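Local coordinates for uncharacterized protein (Bacteroides eggerthii, PDB 4FTD) that is of unknown function but pairs an immunoglobulin-like domain with a six-bladed beta-propeller and may take part in carbohydrate metabolism, at residues E39-I44 and K99-M103; F347-Y352 and P446-E450. All coordinates share one frame. Numbering follows the deposited sequence.

Interaction 1 of 2, residues E39-I44 and K99-M103; sequences EAKKTI and KDYLM
One carboxylate, that of Glu39, gathers two lysines and a tyrosine at the mouth of a parallel strand pair. Glu39 OE2 forms salt bridges with Lys99 NZ at 2.8 Å and Lys42 NZ at 2.7 Å, a network whose shared carboxylate offsets the like charges 3.8 Å apart (Lys42 NZ to Lys99 NZ); Glu39 OE1 accepts a hydrogen bond from Tyr101 OH (2.6 Å). Glu39 is t at chi1 and p at chi2; Lys42, m and m, curls back so that its NZ also reaches Glu39 O at 2.9 Å. Residues 39-41 have helical angles, Lys42 turns left-handed (55/52), and Lys42 and Thr43 both face Asp38 in a G1 beta bulge; the chain is extended from Thr43 on. It runs parallel to 99-103, Thr43 beside Leu102 (CA-CA 4.7 Å) and Ile44 beside Met103 (4.5 Å). Leu102 bonds both ways: its N to Lys42 O (2.9 Å, 171°) and its O from Ile44 N (3.0 Å). On the face bearing Ile44 and the selenomethionine Met103, Ile44 CB lies 3.9 Å from Met103 CG, while Ile44 CD1 meets Tyr101 CB at 3.6 Å. This is the parallel pairing of an otherwise antiparallel immunoglobulin-like sheet: strand 43-45 lies between 98-106 and 31-38, strand 85-93 flanks 98-106 on its other edge, and Leu17 and Ile20 of strand 17-22 pack on Ile44.

Interaction 2 of 2, residues F347-Y352 and P446-E450; sequences FNEERY and PIKQE
Side chains and two waters, rather than paired backbones, join the 347-352 hairpin to the loop 446-450; the nearest CA atoms, of Asn348 and Ile447, are 6.9 Å apart. A type I' turn spans Phe347 to Glu350, with Asn348 (46/50) and Glu349 (70/14) at its corners and reciprocal bonds Phe347 N to Glu350 O and Glu350 N to Phe347 O, both 2.9 Å: a two-residue beta-hairpin. Residues 446-448 are extended. Phe347, t at chi1, brings CZ to 3.6 Å from CG2 of Ile447 (chi1 p). Asn348, also t, lays ND2 3.4 Å from Ile447 CB and donates a hydrogen bond to a water that in turn donates to Lys448 O, both legs 2.8 Å. Lys448 (m, t, t, then p at chi4) extends back to the hairpin, where NZ makes a long salt bridge to Glu350 OE1 at 3.7 Å; a second water spans Lys448 NZ and Glu350 OE2, 2.8 Å from each. Tyr352 OH (chi1 m) donates to Glu350 OE1 in a very short 2.5 Å bond. From the interdomain connection, Gly113 hydrogen-bonds Asn348, and Ala114 both Lys448 and Tyr352. Strand 426-435 packs against Phe347 and Tyr352 through Leu429; the contact thus links the sheet of 342-357 to that of 426-446.

From the N terminus, the chain first closes a loop at interaction 1, where 99-103 returns past 54 intervening residues to 39-44, within the N-terminal, probably immunoglobulin-like domain. It then passes through the linker around Phe112 to Ala114 into the propeller. Interaction 2 closes a later loop of 93 residues, bringing the segment after the last strand, 439-446, to the hairpin between 342-347 and 350-357. The two loops follow in series and neither nest nor cross. Their centres lie 36 Å apart and their nearest atoms about 18 Å, so there is no direct contact: interaction 1 is internal to one domain, whereas interaction 2 joins propeller sheets beside the linker.

Interaction 1 of 2, residues E39-I44 and K99-M103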
loop_
_atom_site.group_PDB
_atom_site.type_symbol
_atom_site.label_atom_id
_atom_site.label_comp_id
_atom_site.label_asym_id
_atom_site.label_seq_id
_atom_site.Cartn_x
_atom_site.Cartn_y
_atom_site.Cartn_z
ATOM N N GLU A 39 38.188 10.854 -19.090
ATOM C CA GLU A 39 39.234 10.886 -20.113
ATOM C C GLU A 39 39.568 9.532 -20.740
ATOM O O GLU A 39 39.868 9.475 -21.926
ATOM C CB GLU A 39 40.508 11.539 -19.554
ATOM C CG GLU A 39 41.641 11.699 -20.577
ATOM C CD GLU A 39 41.264 12.571 -21.755
ATOM O OE1 GLU A 39 40.440 13.487 -21.569
ATOM O OE2 GLU A 39 41.799 12.346 -22.860
ATOM N N ALA A 40 39.543 8.459 -19.949
ATOM C CA ALA A 40 39.865 7.119 -20.462
ATOM C C ALA A 40 38.800 6.691 -21.469
ATOM O O ALA A 40 39.128 6.144 -22.527
ATOM C CB ALA A 40 39.978 6.100 -19.325
ATOM N N LYS A 41 37.534 6.981 -21.148
ATOM C CA LYS A 41 36.393 6.625 -22.012
ATOM C C LYS A 41 36.063 7.692 -23.069
ATOM O O LYS A 41 35.257 7.438 -23.969
ATOM C CB LYS A 41 35.160 6.339 -21.149
ATOM C CG LYS A 41 35.350 5.116 -20.264
ATOM C CD LYS A 41 34.228 4.952 -19.251
ATOM C CE LYS A 41 34.542 3.793 -18.308
ATOM N NZ LYS A 41 33.684 3.821 -17.096
ATOM N N LYS A 42 36.700 8.866 -22.960
ATOM C CA LYS A 42 36.458 9.980 -23.880
ATOM C C LYS A 42 34.952 10.323 -23.907
ATOM O O LYS A 42 34.337 10.391 -24.966
ATOM C CB LYS A 42 36.984 9.667 -25.302
ATOM C CG LYS A 42 38.397 9.076 -25.406
ATOM C CD LYS A 42 39.536 10.019 -25.010
ATOM C CE LYS A 42 40.848 9.237 -24.898
ATOM N NZ LYS A 42 41.855 9.857 -23.991
ATOM N N THR A 43 34.360 10.524 -22.732
ATOM C CA THR A 43 32.945 10.903 -22.630
ATOM C C THR A 43 32.798 12.146 -21.773
ATOM O O THR A 43 33.663 12.473 -20.939
ATOM C CB THR A 43 32.085 9.774 -22.010
ATOM O OG1 THR A 43 32.518 9.562 -20.665
ATOM C CG2 THR A 43 32.228 8.447 -22.811
ATOM N N ILE A 44 31.698 12.846 -22.006
ATOM C CA ILE A 44 31.334 14.010 -21.238
ATOM C C ILE A 44 29.863 13.842 -20.867
ATOM O O ILE A 44 29.034 13.551 -21.727
ATOM C CB ILE A 44 31.512 15.331 -22.020
ATOM C CG1 ILE A 44 32.955 15.509 -22.583
ATOM C CG2 ILE A 44 31.126 16.521 -21.122
ATOM C CD1 ILE A 44 33.083 16.527 -23.725
ATOM N N LYS A 99 41.112 15.291 -30.950
ATOM C CA LYS A 99 40.568 14.274 -30.057
ATOM C C LYS A 99 39.075 14.458 -29.996
ATOM O O LYS A 99 38.585 15.566 -29.813
ATOM C CB LYS A 99 41.170 14.378 -28.651
ATOM C CG LYS A 99 40.715 13.266 -27.696
ATOM C CD LYS A 99 41.355 13.355 -26.316
ATOM C CE LYS A 99 42.785 12.832 -26.287
ATOM N NZ LYS A 99 43.456 13.195 -25.008
ATOM N N ASP A 100 38.349 13.357 -30.156
ATOM C CA ASP A 100 36.889 13.371 -30.119
ATOM C C ASP A 100 36.351 12.795 -28.795
ATOM O O ASP A 100 36.744 11.714 -28.359
ATOM C CB ASP A 100 36.326 12.569 -31.280
ATOM C CG ASP A 100 36.436 13.292 -32.640
ATOM O OD1 ASP A 100 36.764 14.498 -32.692
ATOM O OD2 ASP A 100 36.152 12.635 -33.676
ATOM N N TYR A 101 35.459 13.551 -28.161
ATOM C CA TYR A 101 34.762 13.142 -26.945
ATOM C C TYR A 101 33.299 12.962 -27.334
ATOM O O TYR A 101 32.780 13.713 -28.165
ATOM C CB TYR A 101 34.876 14.256 -25.877
ATOM C CG TYR A 101 36.260 14.413 -25.281
ATOM C CD1 TYR A 101 37.231 15.202 -25.906
ATOM C CD2 TYR A 101 36.593 13.811 -24.075
ATOM C CE1 TYR A 101 38.490 15.364 -25.353
ATOM C CE2 TYR A 101 37.858 13.963 -23.530
ATOM C CZ TYR A 101 38.797 14.750 -24.176
ATOM O OH TYR A 101 40.056 14.917 -23.651
ATOM N N LEU A 102 32.644 11.967 -26.744
ATOM C CA LEU A 102 31.213 11.735 -26.931
ATOM C C LEU A 102 30.484 12.457 -25.800
ATOM O O LEU A 102 30.565 12.054 -24.627
ATOM C CB LEU A 102 30.880 10.236 -26.929
ATOM C CG LEU A 102 31.088 9.578 -28.279
ATOM C CD1 LEU A 102 30.778 8.077 -28.201
ATOM C CD2 LEU A 102 30.199 10.298 -29.295
HETATM N N MSE A 103 29.773 13.522 -26.161
HETATM C CA MSE A 103 29.123 14.383 -25.189
HETATM C C MSE A 103 27.625 14.139 -25.146
HETATM O O MSE A 103 26.942 14.387 -26.126
HETATM C CB MSE A 103 29.429 15.847 -25.490
HETATM C CG MSE A 103 28.805 16.798 -24.479
HETATM SE SE MSE A 103 29.456 18.629 -24.671
HETATM C CE MSE A 103 27.694 19.639 -24.639
#

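Interaction 2 of 2, residues F347-Y352 and P446-E450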
loop_
_atom_site.group_PDB
_atom_site.type_symbol
_atom_site.label_atom_id
_atom_site.label_comp_id
_atom_site.label_asym_id
_atom_site.label_seq_id
_atom_site.Cartn_x
_atom_site.Cartn_y
_atom_site.Cartn_z
ATOM N N PHE A 347 -1.246 7.150 -4.224
ATOM C CA PHE A 347 -0.128 7.826 -3.588
ATOM C C PHE A 347 0.806 8.458 -4.611
ATOM O O PHE A 347 1.353 7.746 -5.468
ATOM C CB PHE A 347 0.659 6.836 -2.730
ATOM C CG PHE A 347 1.836 7.442 -2.025
ATOM C CD1 PHE A 347 1.653 8.193 -0.871
ATOM C CD2 PHE A 347 3.138 7.251 -2.504
ATOM C CE1 PHE A 347 2.744 8.763 -0.208
ATOM C CE2 PHE A 347 4.231 7.835 -1.857
ATOM C CZ PHE A 347 4.034 8.585 -0.703
ATOM N N ASN A 348 0.986 9.782 -4.502
ATOM C CA ASN A 348 1.900 10.552 -5.355
ATOM C C ASN A 348 1.734 10.183 -6.836
ATOM O O ASN A 348 2.708 9.851 -7.555
ATOM C CB ASN A 348 3.354 10.356 -4.853
ATOM C CG ASN A 348 4.345 11.344 -5.463
ATOM O OD1 ASN A 348 4.007 12.490 -5.744
ATOM N ND2 ASN A 348 5.595 10.894 -5.655
ATOM N N GLU A 349 0.470 10.204 -7.261
ATOM C CA GLU A 349 0.063 9.959 -8.650
ATOM C C GLU A 349 0.227 8.523 -9.158
ATOM O O GLU A 349 0.088 8.272 -10.346
ATOM C CB GLU A 349 0.699 10.967 -9.588
ATOM C CG GLU A 349 0.403 12.399 -9.141
ATOM C CD GLU A 349 1.062 13.429 -10.010
ATOM O OE1 GLU A 349 0.889 13.351 -11.245
ATOM O OE2 GLU A 349 1.754 14.311 -9.457
ATOM N N GLU A 350 0.449 7.581 -8.258
ATOM C CA GLU A 350 0.411 6.156 -8.604
ATOM C C GLU A 350 -0.692 5.474 -7.826
ATOM O O GLU A 350 -1.211 6.044 -6.890
ATOM C CB GLU A 350 1.769 5.504 -8.381
ATOM C CG GLU A 350 2.775 5.926 -9.457
ATOM C CD GLU A 350 3.960 4.983 -9.579
ATOM O OE1 GLU A 350 4.317 4.238 -8.633
ATOM O OE2 GLU A 350 4.539 4.994 -10.663
ATOM N N ARG A 351 -1.043 4.260 -8.240
ATOM C CA ARG A 351 -2.138 3.492 -7.646
ATOM C C ARG A 351 -1.627 2.070 -7.416
ATOM O O ARG A 351 -1.136 1.432 -8.332
ATOM C CB ARG A 351 -3.392 3.508 -8.549
ATOM C CG ARG A 351 -4.569 2.658 -8.037
ATOM C CD ARG A 351 -5.832 2.833 -8.871
ATOM N NE ARG A 351 -5.468 2.628 -10.240
ATOM C CZ ARG A 351 -5.959 3.261 -11.299
ATOM N NH1 ARG A 351 -6.964 4.110 -11.190
ATOM N NH2 ARG A 351 -5.429 3.007 -12.500
ATOM N N TYR A 352 -1.743 1.611 -6.171
ATOM C CA TYR A 352 -1.285 0.308 -5.739
ATOM C C TYR A 352 -2.414 -0.541 -5.159
ATOM O O TYR A 352 -3.419 -0.009 -4.686
ATOM C CB TYR A 352 -0.205 0.468 -4.656
ATOM C CG TYR A 352 0.897 1.412 -5.027
ATOM C CD1 TYR A 352 1.670 1.186 -6.154
ATOM C CD2 TYR A 352 1.177 2.550 -4.259
ATOM C CE1 TYR A 352 2.673 2.070 -6.541
ATOM C CE2 TYR A 352 2.196 3.434 -4.635
ATOM C CZ TYR A 352 2.939 3.186 -5.778
ATOM O OH TYR A 352 3.951 4.046 -6.176
ATOM N N PRO A 446 9.373 6.535 1.220
ATOM C CA PRO A 446 9.318 7.929 0.776
ATOM C C PRO A 446 8.772 8.055 -0.660
ATOM O O PRO A 446 8.651 7.054 -1.355
ATOM C CB PRO A 446 10.793 8.347 0.807
ATOM C CG PRO A 446 11.534 7.087 0.489
ATOM C CD PRO A 446 10.736 5.974 1.123
ATOM N N ILE A 447 8.423 9.265 -1.087
ATOM C CA ILE A 447 8.147 9.507 -2.506
ATOM C C ILE A 447 9.473 9.288 -3.280
ATOM O O ILE A 447 10.557 9.491 -2.741
ATOM C CB ILE A 447 7.526 10.912 -2.821
ATOM C CG1 ILE A 447 8.452 12.086 -2.437
ATOM C CG2 ILE A 447 6.142 11.057 -2.164
ATOM C CD1 ILE A 447 8.162 13.393 -3.180
ATOM N N LYS A 448 9.378 8.830 -4.518
ATOM C CA LYS A 448 10.530 8.779 -5.406
ATOM C C LYS A 448 11.069 10.200 -5.629
ATOM O O LYS A 448 10.313 11.172 -5.623
ATOM C CB LYS A 448 10.166 8.181 -6.764
ATOM C CG LYS A 448 9.894 6.686 -6.798
ATOM C CD LYS A 448 9.889 6.173 -8.242
ATOM C CE LYS A 448 9.385 4.742 -8.327
ATOM N NZ LYS A 448 7.955 4.590 -7.919
ATOM N N GLN A 449 12.376 10.286 -5.812
ATOM C CA GLN A 449 13.101 11.519 -6.075
ATOM C C GLN A 449 13.812 11.352 -7.411
ATOM O O GLN A 449 14.270 10.249 -7.706
ATOM C CB GLN A 449 14.153 11.721 -4.987
ATOM C CG GLN A 449 13.581 12.046 -3.626
ATOM C CD GLN A 449 12.890 13.390 -3.617
ATOM O OE1 GLN A 449 13.304 14.305 -4.309
ATOM N NE2 GLN A 449 11.833 13.515 -2.834
ATOM N N GLU A 450 13.928 12.432 -8.196
ATOM C CA GLU A 450 14.568 12.369 -9.510
ATOM C C GLU A 450 15.977 11.820 -9.404
ATOM O O GLU A 450 16.740 12.274 -8.556
ATOM C CB GLU A 450 14.592 13.728 -10.214
ATOM C CG GLU A 450 13.220 14.161 -10.704
ATOM C CD GLU A 450 13.244 15.280 -11.732
ATOM O OE1 GLU A 450 14.303 15.642 -12.254
ATOM O OE2 GLU A 450 12.167 15.797 -12.058
HETATM O O HOH W 1 7.906 11.948 -6.713
HETATM O O HOH W 2 7.284 4.708 -10.612
#